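Local coordinates for protein extracellular ligand-binding receptor (Desulfitobacterium hafniense, PDB 4Q6B) that binds leucine and probably delivers amino acids to an ABC transporter as its extracellular substrate-binding receptor, at residues A64-F69 with S92-A97; H118-I123 with H328-R333; V146-D151 with I203-T208; F257-R262 with L340-K345. All blocks are in the same frame, centred on the assembly; numbering follows the deposited sequence.

Interaction 1. Residues A64-F69 with S92-A97; sequences AIAQAF and SIYDQA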
# COMPACT_ATOMS: atom_id res chain seq x y z
N ALA A 64 0.86 -15.10 15.84
CA ALA A 64 1.63 -16.34 16.03
C ALA A 64 2.85 -16.40 15.11
O ALA A 64 3.94 -16.83 15.53
CB ALA A 64 0.73 -17.55 15.79
N ILE A 65 2.67 -15.99 13.86
CA ILE A 65 3.75 -15.91 12.89
C ILE A 65 4.78 -14.90 13.36
O ILE A 65 6.03 -15.17 13.30
CB ILE A 65 3.18 -15.55 11.50
CG1 ILE A 65 2.46 -16.78 10.91
CG2 ILE A 65 4.27 -15.03 10.52
CD1 ILE A 65 1.62 -16.51 9.65
N ALA A 66 4.30 -13.76 13.88
CA ALA A 66 5.25 -12.69 14.27
C ALA A 66 6.16 -13.20 15.39
O ALA A 66 7.41 -13.01 15.33
CB ALA A 66 4.47 -11.39 14.73
N GLN A 67 5.57 -13.85 16.40
CA GLN A 67 6.33 -14.41 17.50
C GLN A 67 7.27 -15.49 17.00
O GLN A 67 8.40 -15.58 17.44
CB GLN A 67 5.41 -14.96 18.61
CG GLN A 67 6.11 -15.70 19.75
CD GLN A 67 7.30 -14.94 20.35
OE1 GLN A 67 7.44 -13.72 20.17
NE2 GLN A 67 8.19 -15.67 21.04
N ALA A 68 6.80 -16.33 16.08
CA ALA A 68 7.68 -17.38 15.56
C ALA A 68 8.87 -16.80 14.82
O ALA A 68 10.00 -17.34 14.95
CB ALA A 68 6.92 -18.32 14.67
N PHE A 69 8.65 -15.78 14.00
CA PHE A 69 9.81 -15.11 13.36
C PHE A 69 10.71 -14.46 14.39
O PHE A 69 11.95 -14.59 14.35
CB PHE A 69 9.35 -14.05 12.35
CG PHE A 69 8.87 -14.61 11.05
CD1 PHE A 69 9.41 -15.78 10.55
CD2 PHE A 69 7.87 -13.96 10.34
CE1 PHE A 69 9.01 -16.27 9.27
CE2 PHE A 69 7.44 -14.44 9.07
CZ PHE A 69 8.01 -15.63 8.54
N SER A 92 4.32 -4.65 17.28
CA SER A 92 4.75 -4.51 18.68
C SER A 92 5.70 -5.66 19.03
O SER A 92 6.68 -5.47 19.75
CB SER A 92 3.54 -4.51 19.63
OG SER A 92 4.01 -4.43 21.01
N ILE A 93 5.38 -6.86 18.55
CA ILE A 93 6.21 -8.03 18.76
C ILE A 93 7.55 -7.86 18.05
O ILE A 93 8.61 -8.14 18.61
CB ILE A 93 5.49 -9.31 18.25
CG1 ILE A 93 4.23 -9.59 19.10
CG2 ILE A 93 6.45 -10.55 18.27
CD1 ILE A 93 3.39 -10.76 18.56
N TYR A 94 7.53 -7.44 16.78
CA TYR A 94 8.79 -7.24 16.07
C TYR A 94 9.62 -6.15 16.72
O TYR A 94 10.82 -6.33 16.92
CB TYR A 94 8.47 -6.88 14.63
CG TYR A 94 7.77 -7.99 13.85
CD1 TYR A 94 8.36 -9.25 13.68
CD2 TYR A 94 6.54 -7.75 13.25
CE1 TYR A 94 7.72 -10.26 12.97
CE2 TYR A 94 5.92 -8.72 12.48
CZ TYR A 94 6.51 -9.98 12.34
OH TYR A 94 5.85 -10.93 11.61
N ASP A 95 8.97 -5.04 17.12
CA ASP A 95 9.73 -3.93 17.69
C ASP A 95 10.39 -4.31 19.02
O ASP A 95 11.57 -3.99 19.28
CB ASP A 95 8.83 -2.71 17.86
CG ASP A 95 9.62 -1.43 18.17
OD1 ASP A 95 10.39 -0.98 17.32
OD2 ASP A 95 9.45 -0.89 19.26
N GLN A 96 9.64 -4.98 19.89
CA GLN A 96 10.21 -5.39 21.17
C GLN A 96 11.34 -6.41 20.98
O GLN A 96 12.25 -6.50 21.81
CB GLN A 96 9.12 -6.00 22.07
CG GLN A 96 8.34 -5.00 22.83
CD GLN A 96 8.95 -4.78 24.21
OE1 GLN A 96 8.72 -5.56 25.15
NE2 GLN A 96 9.76 -3.73 24.34
N ALA A 97 11.25 -7.23 19.93
CA ALA A 97 12.36 -8.16 19.59
C ALA A 97 13.57 -7.54 18.86
O ALA A 97 14.59 -8.22 18.63
CB ALA A 97 11.84 -9.35 18.77
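Y94 lays the hydroxyl end of its ring against A66, a residue small enough to let helices 59-70 and 84-97 run side by side. Their axes come within 9.2 Å over these segments, at 15° from parallel. Y94 CG stands beside the backbone N, anti to the carbonyl carbon (chi1 -65°), and it is the far end of the ring that reaches the neighbouring helix. Y94 CZ lies 3.4 Å from A66 CB, and Y94 OH is 3.2 Å from A66 CA. The F69 and Y94 side chains cross obliquely: Y94 OH sits in the plane of the F69 ring at its edge, 3.9 Å from F69 CD2, while F69 CB comes to the edge of the tyrosine ring. Next to Y94 in sequence, I93 uses its two branches separately. Its CD1 reaches A66 CB at 4.0 Å, and its CG2 lies 3.8 Å from Q67 OE1, the I93 and Q67 side chains meeting at about a right angle. F69 also packs on strands 47-54 and 75-79, so the helix pair covers the parallel sheet of this Rossmann-like lobe, and the carbonyl oxygen of A97, at the far end, binds a calcium ion. No hydrogen bond links the two segments. Apolar fit joins them, and the buried phenol oxygen of Y94 is satisfied by H81 NE2, which is likely to fix how far the ring reaches across.

Interaction 2. Residues H118-I123 with H328-R333; sequences HVFRNI and HRFDGR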
# COMPACT_ATOMS: atom_id res chain seq x y z
N HIS A 118 11.73 -0.23 14.85
CA HIS A 118 12.16 -1.26 13.91
C HIS A 118 11.15 -1.52 12.81
O HIS A 118 11.16 -2.54 12.11
CB HIS A 118 12.43 -2.56 14.69
CG HIS A 118 13.52 -2.41 15.70
ND1 HIS A 118 14.85 -2.45 15.35
CD2 HIS A 118 13.48 -2.19 17.04
CE1 HIS A 118 15.59 -2.25 16.43
NE2 HIS A 118 14.79 -2.10 17.47
N VAL A 119 10.22 -0.60 12.70
CA VAL A 119 9.00 -0.88 11.91
C VAL A 119 8.90 0.12 10.77
O VAL A 119 8.99 1.33 10.97
CB VAL A 119 7.76 -0.77 12.84
CG1 VAL A 119 6.46 -0.87 12.07
CG2 VAL A 119 7.80 -1.83 13.95
N PHE A 120 8.69 -0.39 9.56
CA PHE A 120 8.78 0.45 8.33
C PHE A 120 7.68 0.08 7.36
O PHE A 120 7.12 -0.99 7.47
CB PHE A 120 10.13 0.22 7.63
CG PHE A 120 11.33 0.63 8.45
CD1 PHE A 120 11.90 1.87 8.27
CD2 PHE A 120 11.86 -0.22 9.44
CE1 PHE A 120 13.00 2.27 9.03
CE2 PHE A 120 12.98 0.15 10.17
CZ PHE A 120 13.56 1.40 9.96
N ARG A 121 7.39 0.94 6.40
CA ARG A 121 6.64 0.49 5.21
C ARG A 121 7.29 1.12 4.04
O ARG A 121 7.88 2.18 4.20
CB ARG A 121 5.19 0.91 5.28
CG ARG A 121 4.99 2.37 5.63
CD ARG A 121 3.52 2.78 5.38
NE ARG A 121 3.20 3.84 6.35
CZ ARG A 121 2.18 3.80 7.19
NH1 ARG A 121 2.02 4.77 8.09
NH2 ARG A 121 1.32 2.78 7.14
N ASN A 122 7.23 0.50 2.86
CA ASN A 122 7.91 1.07 1.68
C ASN A 122 6.90 1.58 0.66
O ASN A 122 7.18 1.67 -0.53
CB ASN A 122 8.93 0.09 1.03
CG ASN A 122 8.26 -1.10 0.39
OD1 ASN A 122 7.13 -1.44 0.78
ND2 ASN A 122 8.90 -1.71 -0.59
N ILE A 123 5.73 1.98 1.16
CA ILE A 123 4.67 2.51 0.30
C ILE A 123 4.11 3.74 1.00
O ILE A 123 4.30 3.90 2.23
CB ILE A 123 3.56 1.45 0.09
CG1 ILE A 123 3.00 0.98 1.45
CG2 ILE A 123 4.13 0.22 -0.68
CD1 ILE A 123 1.67 0.43 1.33
N HIS A 328 12.64 6.01 -2.70
CA HIS A 328 12.24 5.64 -1.33
C HIS A 328 13.07 6.44 -0.34
O HIS A 328 14.22 6.72 -0.59
CB HIS A 328 12.52 4.15 -1.09
CG HIS A 328 11.60 3.22 -1.84
ND1 HIS A 328 10.36 2.84 -1.36
CD2 HIS A 328 11.75 2.58 -3.03
CE1 HIS A 328 9.78 2.01 -2.22
NE2 HIS A 328 10.61 1.83 -3.24
N ARG A 329 12.50 6.78 0.81
CA ARG A 329 13.31 7.34 1.88
C ARG A 329 12.56 7.18 3.19
O ARG A 329 11.41 7.60 3.29
CB ARG A 329 13.60 8.81 1.63
CG ARG A 329 14.49 9.39 2.69
CD ARG A 329 14.75 10.85 2.41
NE ARG A 329 15.86 11.25 3.29
CZ ARG A 329 16.62 12.32 3.10
NH1 ARG A 329 17.60 12.61 3.96
NH2 ARG A 329 16.42 13.11 2.04
N PHE A 330 13.20 6.57 4.17
CA PHE A 330 12.53 6.33 5.47
C PHE A 330 12.78 7.46 6.42
O PHE A 330 13.91 7.96 6.51
CB PHE A 330 13.02 5.04 6.09
CG PHE A 330 12.71 3.86 5.30
CD1 PHE A 330 11.39 3.52 5.05
CD2 PHE A 330 13.72 3.03 4.86
CE1 PHE A 330 11.09 2.41 4.32
CE2 PHE A 330 13.40 1.88 4.15
CZ PHE A 330 12.07 1.59 3.89
N ASP A 331 11.74 7.90 7.12
CA ASP A 331 11.94 8.91 8.15
C ASP A 331 12.15 8.27 9.54
O ASP A 331 12.27 7.04 9.67
CB ASP A 331 10.85 10.00 8.14
CG ASP A 331 9.47 9.53 8.64
OD1 ASP A 331 9.34 8.40 9.15
OD2 ASP A 331 8.50 10.31 8.54
N GLY A 332 12.20 9.12 10.57
CA GLY A 332 12.51 8.67 11.91
C GLY A 332 11.44 7.77 12.50
O GLY A 332 11.68 7.04 13.49
N ARG A 333 10.25 7.80 11.91
CA ARG A 333 9.14 7.01 12.42
C ARG A 333 8.91 5.77 11.59
O ARG A 333 8.09 4.93 11.95
CB ARG A 333 7.89 7.86 12.48
CG ARG A 333 8.16 9.19 13.14
CD ARG A 333 6.87 9.91 13.42
NE ARG A 333 5.87 9.50 12.44
CZ ARG A 333 4.58 9.40 12.70
NH1 ARG A 333 4.12 9.68 13.92
NH2 ARG A 333 3.75 8.99 11.75
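F120 and F330 both hold CG anti to their own carbonyl carbon (chi1 -63° in F120), and from facing backbones the two side chains cross at about a right angle. The pair is T-shaped: the edge of F120 points at the face of F330, with centroids 4.9 Å apart and planes at 65°. F120 CD1 stands over that face, displaced toward the rim, 3.7 Å from F330 CD1. N122 has CG between its backbone N and carbonyl carbon, the crowded position. Its side chain lies beside that of H328, pointing the same way, with amide and imidazole planes 15° apart, and N122 ND2 donates to A288 O. Backbone oxygens meet ring edges here. R121 O lies in the plane of F330, 3.2 Å from F330 CE1, and N122 O lies in the plane of H328, 3.1 Å from H328 CE1.

Strand 119-121 borders the five-stranded sheet of one lobe, and both segments precede chain that passes to the other lobe, as at the crossovers of type I periplasmic binding proteins. D331 shapes the loop by an Asx turn, D331 OD1 accepting from R333 N at 3.0 Å. R121 and R333 both bridge to D335, and R333 also to D113. H328 is held by D336 at ND1 and by D291 at NE2; two acidic partners would tend to stabilise a protonated ring and a polarised CE1-H. No hydrogen bond spans the segments, and for R121 O, buried without a polar partner, the edge C-H of F330 would give weak electrostatic compensation.

Interaction 3. Residues V146-D151 with I203-T208; sequences VIYYTD and IAKTAT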
# COMPACT_ATOMS: atom_id res chain seq x y z
N VAL A 146 -18.61 14.66 -2.00
CA VAL A 146 -19.24 13.81 -0.97
C VAL A 146 -18.25 12.73 -0.55
O VAL A 146 -17.48 12.26 -1.36
CB VAL A 146 -20.54 13.14 -1.52
CG1 VAL A 146 -21.06 12.01 -0.60
CG2 VAL A 146 -21.67 14.18 -1.68
N ILE A 147 -18.27 12.31 0.72
CA ILE A 147 -17.37 11.24 1.16
C ILE A 147 -18.23 10.08 1.64
O ILE A 147 -19.07 10.25 2.54
CB ILE A 147 -16.42 11.69 2.31
CG1 ILE A 147 -15.44 12.76 1.83
CG2 ILE A 147 -15.59 10.49 2.86
CD1 ILE A 147 -14.61 13.33 2.99
N TYR A 148 -18.04 8.89 1.05
CA TYR A 148 -18.69 7.65 1.54
C TYR A 148 -17.62 6.95 2.33
O TYR A 148 -16.55 6.67 1.79
CB TYR A 148 -19.11 6.77 0.34
CG TYR A 148 -19.74 5.44 0.70
CD1 TYR A 148 -20.71 5.34 1.71
CD2 TYR A 148 -19.43 4.30 -0.02
CE1 TYR A 148 -21.34 4.10 2.03
CE2 TYR A 148 -20.03 3.08 0.26
CZ TYR A 148 -20.99 2.98 1.27
OH TYR A 148 -21.58 1.77 1.58
N TYR A 149 -17.86 6.66 3.60
CA TYR A 149 -16.76 6.12 4.40
C TYR A 149 -17.19 4.94 5.28
O TYR A 149 -18.37 4.77 5.52
CB TYR A 149 -16.13 7.23 5.27
CG TYR A 149 -17.03 7.69 6.37
CD1 TYR A 149 -16.87 7.22 7.69
CD2 TYR A 149 -18.05 8.59 6.12
CE1 TYR A 149 -17.73 7.61 8.69
CE2 TYR A 149 -18.90 8.99 7.11
CZ TYR A 149 -18.73 8.52 8.38
OH TYR A 149 -19.58 8.93 9.38
N THR A 150 -16.23 4.11 5.72
CA THR A 150 -16.52 3.08 6.70
C THR A 150 -16.39 3.67 8.10
O THR A 150 -15.38 4.29 8.43
CB THR A 150 -15.56 1.89 6.56
OG1 THR A 150 -15.75 1.29 5.27
CG2 THR A 150 -15.83 0.84 7.64
N ASP A 151 -17.42 3.48 8.91
CA ASP A 151 -17.39 4.05 10.25
C ASP A 151 -16.57 3.18 11.21
O ASP A 151 -17.09 2.66 12.21
CB ASP A 151 -18.81 4.29 10.78
CG ASP A 151 -18.82 5.12 12.05
OD1 ASP A 151 -17.79 5.80 12.29
OD2 ASP A 151 -19.82 5.09 12.80
N ILE A 203 -14.53 7.76 -2.07
CA ILE A 203 -14.91 6.55 -1.39
C ILE A 203 -13.77 6.13 -0.46
O ILE A 203 -12.73 5.68 -0.90
CB ILE A 203 -15.17 5.44 -2.41
CG1 ILE A 203 -16.22 5.90 -3.43
CG2 ILE A 203 -15.58 4.15 -1.73
CD1 ILE A 203 -16.28 5.07 -4.69
N ALA A 204 -14.02 6.24 0.84
CA ALA A 204 -13.05 5.94 1.87
C ALA A 204 -13.45 4.60 2.48
O ALA A 204 -13.47 4.42 3.68
CB ALA A 204 -13.01 7.02 2.92
N LYS A 205 -13.88 3.72 1.61
CA LYS A 205 -14.21 2.36 1.94
C LYS A 205 -13.30 1.52 1.08
O LYS A 205 -13.03 1.85 -0.06
CB LYS A 205 -15.66 2.07 1.56
CG LYS A 205 -16.70 2.43 2.59
CD LYS A 205 -17.88 1.47 2.53
CE LYS A 205 -18.30 1.03 3.92
NZ LYS A 205 -19.51 1.74 4.43
N THR A 206 -12.80 0.42 1.63
CA THR A 206 -12.00 -0.51 0.86
C THR A 206 -12.87 -1.22 -0.17
O THR A 206 -14.07 -1.29 -0.02
CB THR A 206 -11.33 -1.57 1.74
OG1 THR A 206 -12.34 -2.36 2.37
CG2 THR A 206 -10.50 -0.91 2.80
N ALA A 207 -12.24 -1.71 -1.23
CA ALA A 207 -12.97 -2.33 -2.32
C ALA A 207 -13.70 -3.57 -1.85
O ALA A 207 -14.86 -3.75 -2.17
CB ALA A 207 -12.01 -2.69 -3.45
N THR A 208 -13.03 -4.40 -1.06
CA THR A 208 -13.71 -5.58 -0.48
C THR A 208 -14.59 -5.26 0.73
O THR A 208 -15.36 -6.11 1.16
CB THR A 208 -12.74 -6.72 -0.09
OG1 THR A 208 -11.79 -6.24 0.88
CG2 THR A 208 -12.02 -7.25 -1.31
O HOH W 1 -13.83 -0.22 4.45
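I147 brings CG2 to 4.3 Å from A204 CB, where strands 144-149 and 200-204 run side by side in the parallel part of the seven-stranded sheet, the alpha/beta core of one lobe of this type I periplasmic binding protein. Small A204 leaves space for the larger branched neighbour. Y148 pairs with I203, their side chains on one face of the sheet, and Y148 O accepts from A204 N at 2.7 Å in a nearly straight bond (164°). Y148 has CG anti to the backbone N (chi1 178°). K205 CG lies over one face of its ring, offset toward the rim, and K205 CD is 3.5 Å from Y148 CE2. F177 stacks with the same ring. An alanine in place of Y148 would probably leave the K205 methylenes without their aromatic backing and free to turn, and F177 without its stacking partner. Y149 turns to the face that also carries A204, their CB atoms 3.9 Å apart, and its ring makes a cation-pi contact with R176, a residue of a calcium site. The flexible K205 chain, bent at three torsions, curls back to bring K205 NZ to Y149 O in a weak hydrogen bond of 3.4 Å. Past the strand the ladder fades: T150 N gives A204 O only a weak bond. The T150 and K205 side chains cross at about a right angle, T150 OG1 lying 2.9 Å from K205 CE. A water 2.6 Å from T150 OG1 also accepts a hydrogen bond at 3.1 Å from T206 N, at the N-cap position of helix 207-221.

Interaction 4. Residues F257-R262 with L340-K345; sequences FFNPQR and LVVLKK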
# COMPACT_ATOMS: atom_id res chain seq x y z
N PHE A 257 0.20 3.24 -5.86
CA PHE A 257 1.63 3.33 -6.08
C PHE A 257 2.07 2.33 -7.17
O PHE A 257 1.34 1.43 -7.52
CB PHE A 257 2.38 3.09 -4.78
CG PHE A 257 2.02 1.80 -4.12
CD1 PHE A 257 1.08 1.75 -3.14
CD2 PHE A 257 2.62 0.62 -4.53
CE1 PHE A 257 0.73 0.55 -2.55
CE2 PHE A 257 2.27 -0.57 -3.96
CZ PHE A 257 1.33 -0.61 -2.96
N PHE A 258 3.26 2.56 -7.71
CA PHE A 258 3.84 1.80 -8.80
C PHE A 258 3.29 2.22 -10.16
O PHE A 258 2.13 2.03 -10.45
CB PHE A 258 3.79 0.28 -8.64
CG PHE A 258 4.47 -0.45 -9.77
CD1 PHE A 258 5.79 -0.20 -10.07
CD2 PHE A 258 3.78 -1.36 -10.55
CE1 PHE A 258 6.42 -0.84 -11.11
CE2 PHE A 258 4.40 -2.01 -11.58
CZ PHE A 258 5.72 -1.75 -11.86
N ASN A 259 4.15 2.78 -10.99
CA ASN A 259 3.78 3.12 -12.37
C ASN A 259 4.66 2.30 -13.30
O ASN A 259 5.87 2.57 -13.41
CB ASN A 259 4.03 4.59 -12.59
CG ASN A 259 3.67 5.03 -14.01
OD1 ASN A 259 3.36 4.18 -14.87
ND2 ASN A 259 3.69 6.33 -14.25
N PRO A 260 4.09 1.29 -13.98
CA PRO A 260 4.92 0.45 -14.85
C PRO A 260 5.33 1.14 -16.13
O PRO A 260 6.11 0.57 -16.90
CB PRO A 260 4.00 -0.73 -15.16
CG PRO A 260 2.61 -0.20 -14.98
CD PRO A 260 2.67 0.88 -13.95
N GLN A 261 4.76 2.32 -16.38
CA GLN A 261 5.11 3.15 -17.53
C GLN A 261 6.08 4.27 -17.14
O GLN A 261 6.34 5.16 -17.97
CB GLN A 261 3.86 3.75 -18.22
CG GLN A 261 2.93 2.69 -18.75
CD GLN A 261 1.70 3.25 -19.48
OE1 GLN A 261 1.44 4.47 -19.49
NE2 GLN A 261 0.95 2.36 -20.07
N ARG A 262 6.63 4.23 -15.93
CA ARG A 262 7.55 5.30 -15.50
C ARG A 262 8.80 5.19 -16.35
O ARG A 262 9.37 4.10 -16.47
CB ARG A 262 7.95 5.15 -14.04
CG ARG A 262 8.63 6.40 -13.52
CD ARG A 262 8.82 6.36 -12.03
NE ARG A 262 9.84 5.40 -11.69
CZ ARG A 262 10.98 5.70 -11.08
NH1 ARG A 262 11.24 6.95 -10.71
NH2 ARG A 262 11.85 4.72 -10.82
N LEU A 340 6.13 8.52 -3.94
CA LEU A 340 5.76 7.20 -4.46
C LEU A 340 4.28 7.11 -4.88
O LEU A 340 3.89 6.08 -5.43
CB LEU A 340 5.97 6.14 -3.38
CG LEU A 340 7.45 6.07 -3.02
CD1 LEU A 340 7.59 5.38 -1.68
CD2 LEU A 340 8.22 5.31 -4.13
N VAL A 341 3.47 8.14 -4.64
CA VAL A 341 2.06 8.02 -5.00
C VAL A 341 1.90 8.07 -6.53
O VAL A 341 2.49 8.95 -7.23
CB VAL A 341 1.23 9.13 -4.37
CG1 VAL A 341 -0.23 9.17 -4.99
CG2 VAL A 341 1.18 8.94 -2.85
N VAL A 342 1.06 7.15 -7.06
CA VAL A 342 0.76 7.14 -8.50
C VAL A 342 -0.76 7.15 -8.64
O VAL A 342 -1.45 6.32 -8.02
CB VAL A 342 1.33 5.84 -9.12
CG1 VAL A 342 0.91 5.67 -10.62
CG2 VAL A 342 2.85 5.80 -9.00
N LEU A 343 -1.28 8.12 -9.38
CA LEU A 343 -2.73 8.20 -9.61
C LEU A 343 -3.05 7.41 -10.89
O LEU A 343 -2.37 7.52 -11.93
CB LEU A 343 -3.18 9.64 -9.74
CG LEU A 343 -2.84 10.54 -8.54
CD1 LEU A 343 -3.59 11.88 -8.65
CD2 LEU A 343 -3.23 9.88 -7.26
N LYS A 344 -4.09 6.60 -10.80
CA LYS A 344 -4.41 5.63 -11.86
C LYS A 344 -5.86 5.78 -12.20
O LYS A 344 -6.68 5.77 -11.30
CB LYS A 344 -4.18 4.22 -11.32
CG LYS A 344 -2.74 3.99 -10.82
CD LYS A 344 -2.43 2.54 -10.55
CE LYS A 344 -1.01 2.44 -10.00
NZ LYS A 344 -0.61 1.05 -9.71
N LYS A 345 -6.19 5.92 -13.48
CA LYS A 345 -7.58 6.11 -13.91
C LYS A 345 -8.00 4.97 -14.85
O LYS A 345 -7.31 4.66 -15.83
CB LYS A 345 -7.74 7.47 -14.60
CG LYS A 345 -9.20 7.89 -14.83
CD LYS A 345 -9.22 9.32 -15.32
CE LYS A 345 -10.63 9.87 -15.44
NZ LYS A 345 -11.26 9.99 -14.10
O HOH W 2 5.31 4.10 -6.66
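Two flat peptide groups, those with the carbonyls of F257 and F258, are met differently by the ammonium of K344. K344 NZ lies in the plane of the F258 carbonyl, 3.0 Å from F258 O, but stands 45° out of the plane of the F257 carbonyl, 3.0 Å from F257 O. V342 packs against the same backbone, its CG2 3.5 Å from F258 N and its CG1 3.8 Å from N259 CB. The F258 ring takes P260 N over the centre of one face. L340 O touches F257 CB at 3.4 Å, and a water bridges the remaining gap, accepting from F258 N at 2.8 Å and donating to L340 O at 2.7 Å.

Strand 253-257 runs antiparallel to strand 341-347 in the seven-stranded sheet; beyond F257 the backbone leaves the ladder, and N259 opens a type I turn with an Asx turn inside it, N259 OD1 accepting from Q261 N. K344 CG is anti to the carbonyl carbon (chi1 -58°), and the chain beyond is extended, a length that suits lysine to reach the backbone as it leaves the strand. An alanine at K344 would probably leave both carbonyls without this donor and D234 without its salt-bridge mate. Where the ladder ends, beyond S256, the backbone is held instead by one positive charge shared among two carbonyls and a carboxylate, with valine and water filling in beside it.

All four contacts are mostly buried; interactions 1 and 2 reach the surface at Q67 and R333, while 3 and 4 have no fully exposed touching residue. Interaction 1 joins two helices beside the five-stranded sheet by apolar fit; interaction 2, at an outer strand of that sheet, is aromatic. A probable hydrogen bond from H118 N to D95 OD1 joins them. Interactions 3 and 4 share the seven-stranded sheet: the first is a parallel strand pair, the second lies where strand 253-257 gives way to loop beside strand 341-347, and lysine makes one weak carbonyl bond in the first, two in the second. Interactions 2 and 4 meet through I123 on F257 and L340 on H328, connecting the lobes.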